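Local coordinates for N5-carboxyaminoimidazole ribonucleotide synthetase (Bacillus anthracis, PDB 3QFF), which probably catalyses the ATP-dependent carboxylation of aminoimidazole ribonucleotide with bicarbonate in purine biosynthesis, and binds ADP, at residues A[228-233]-A[363-368]. Residues are numbered along the deposited sequence; the frame is centred on the assembly and turned at random.
Sequences IVPARI and DNIEVA
I365, in the first turn of helix 365-374, points its CB toward the end of strand 223-229 and branches there. With CG2 anti to the backbone N (chi1 -84° for CG1), that methyl meets CG2 of I228 at 3.6 Å. The other branch extends to the cis V229-P230 step: CG1 lies 4.1 Å from P230 CD, and CD1 ends 3.4 Å from the carbonyl O of V229. A beta-branched isoleucine suits this place because one arm packs on I228 while the other reaches V229 O and P230 CD; the proline ring offers a rigid apolar surface.

Beside this apolar patch, R232 NH2 forms a salt bridge with E366 OE2 at 3.1 Å, the long chains letting their charges meet at the contact's edge. The bond is fairly straight (157°), lies near the guanidinium plane and uses the syn lone pair of OE2; R232 NH1 pairs with E216, so the arginine links two acids. N364 is the N-cap, its short side chain bringing OD1 to weak bonds from E366 N and V367 N.

The contact thus joins the ATP-grasp region to the C-terminal domain at the C-terminal end of strand 223-229, which lies between strands 209-220 and 316-322 in their shared antiparallel sheet; L369 of the same helix also packs on I228 and R232.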
loop_
_atom_site.group_PDB
_atom_site.type_symbol
_atom_site.label_atom_id
_atom_site.label_comp_id
_atom_site.label_asym_id
_atom_site.label_seq_id
_atom_site.Cartn_x
_atom_site.Cartn_y
_atom_site.Cartn_z
ATOM N N ILE A 228 -6.181 -0.934 19.071
ATOM C CA ILE A 228 -4.865 -1.059 19.667
ATOM C C ILE A 228 -4.373 -2.476 19.462
ATOM O O ILE A 228 -5.063 -3.425 19.819
ATOM C CB ILE A 228 -4.926 -0.784 21.174
ATOM C CG1 ILE A 228 -5.539 0.594 21.467
ATOM C CG2 ILE A 228 -3.546 -0.950 21.793
ATOM C CD1 ILE A 228 -6.046 0.749 22.953
ATOM N N VAL A 229 -3.173 -2.615 18.904
ATOM C CA VAL A 229 -2.633 -3.915 18.560
ATOM C C VAL A 229 -1.145 -3.948 18.928
ATOM O O VAL A 229 -0.377 -3.107 18.458
ATOM C CB VAL A 229 -2.805 -4.211 17.050
ATOM C CG1 VAL A 229 -2.650 -5.700 16.765
ATOM C CG2 VAL A 229 -4.160 -3.706 16.549
ATOM N N PRO A 230 -0.721 -4.928 19.750
ATOM C CA PRO A 230 -1.487 -6.049 20.321
ATOM C C PRO A 230 -2.519 -5.578 21.341
ATOM O O PRO A 230 -2.283 -4.605 22.063
ATOM C CB PRO A 230 -0.407 -6.905 21.006
ATOM C CG PRO A 230 0.914 -6.416 20.430
ATOM C CD PRO A 230 0.689 -4.964 20.170
ATOM N N ALA A 231 -3.680 -6.225 21.358
ATOM C CA ALA A 231 -4.690 -5.942 22.386
ATOM C C ALA A 231 -4.045 -6.129 23.761
ATOM O O ALA A 231 -3.235 -7.031 23.948
ATOM C CB ALA A 231 -5.902 -6.870 22.225
ATOM N N ARG A 232 -4.387 -5.270 24.713
ATOM C CA ARG A 232 -3.790 -5.338 26.040
ATOM C C ARG A 232 -4.519 -6.379 26.907
ATOM O O ARG A 232 -5.251 -6.042 27.845
ATOM C CB ARG A 232 -3.747 -3.946 26.689
ATOM C CG ARG A 232 -2.890 -2.937 25.885
ATOM C CD ARG A 232 -2.990 -1.503 26.404
ATOM N NE ARG A 232 -4.321 -0.935 26.214
ATOM C CZ ARG A 232 -4.722 0.248 26.685
ATOM N NH1 ARG A 232 -5.959 0.658 26.448
ATOM N NH2 ARG A 232 -3.895 1.028 27.389
ATOM N N ILE A 233 -4.316 -7.649 26.559
ATOM C CA ILE A 233 -4.999 -8.764 27.200
ATOM C C ILE A 233 -4.010 -9.905 27.431
ATOM O O ILE A 233 -2.923 -9.906 26.850
ATOM C CB ILE A 233 -6.224 -9.263 26.352
ATOM C CG1 ILE A 233 -5.774 -9.727 24.958
ATOM C CG2 ILE A 233 -7.313 -8.181 26.253
ATOM C CD1 ILE A 233 -6.893 -10.174 24.051
ATOM N N ASP A 363 7.184 1.170 18.949
ATOM C CA ASP A 363 7.615 -0.025 19.685
ATOM C C ASP A 363 6.844 -0.184 20.989
ATOM O O ASP A 363 6.640 -1.297 21.460
ATOM C CB ASP A 363 9.115 0.016 19.994
ATOM C CG ASP A 363 9.984 -0.213 18.767
ATOM O OD1 ASP A 363 11.072 0.398 18.709
ATOM O OD2 ASP A 363 9.597 -0.997 17.865
ATOM N N ASN A 364 6.424 0.931 21.575
ATOM C CA ASN A 364 5.651 0.892 22.817
ATOM C C ASN A 364 4.236 1.431 22.598
ATOM O O ASN A 364 4.044 2.581 22.186
ATOM C CB ASN A 364 6.411 1.621 23.953
ATOM C CG ASN A 364 5.642 1.653 25.280
ATOM O OD1 ASN A 364 4.410 1.726 25.311
ATOM N ND2 ASN A 364 6.381 1.624 26.390
ATOM N N ILE A 365 3.241 0.587 22.869
ATOM C CA ILE A 365 1.841 0.963 22.638
ATOM C C ILE A 365 1.388 2.204 23.422
ATOM O O ILE A 365 0.625 3.033 22.902
ATOM C CB ILE A 365 0.882 -0.232 22.875
ATOM C CG1 ILE A 365 0.806 -1.103 21.620
ATOM C CG2 ILE A 365 -0.526 0.243 23.250
ATOM C CD1 ILE A 365 0.132 -0.423 20.424
ATOM N N GLU A 366 1.863 2.339 24.660
ATOM C CA GLU A 366 1.479 3.485 25.491
ATOM C C GLU A 366 2.010 4.811 24.931
ATOM O O GLU A 366 1.390 5.852 25.101
ATOM C CB GLU A 366 1.905 3.290 26.956
ATOM C CG GLU A 366 1.333 2.030 27.643
ATOM C CD GLU A 366 -0.198 2.006 27.762
ATOM O OE1 GLU A 366 -0.822 3.079 27.965
ATOM O OE2 GLU A 366 -0.782 0.891 27.665
ATOM N N VAL A 367 3.142 4.757 24.235
ATOM C CA VAL A 367 3.718 5.947 23.615
ATOM C C VAL A 367 2.839 6.386 22.440
ATOM O O VAL A 367 2.562 7.577 22.275
ATOM C CB VAL A 367 5.180 5.689 23.185
ATOM C CG1 VAL A 367 5.748 6.875 22.407
ATOM C CG2 VAL A 367 6.051 5.402 24.420
ATOM N N ALA A 368 2.371 5.411 21.655
ATOM C CA ALA A 368 1.432 5.677 20.564
ATOM C C ALA A 368 0.126 6.270 21.077
ATOM O O ALA A 368 -0.412 7.220 20.491
ATOM C CB ALA A 368 1.172 4.402 19.753
#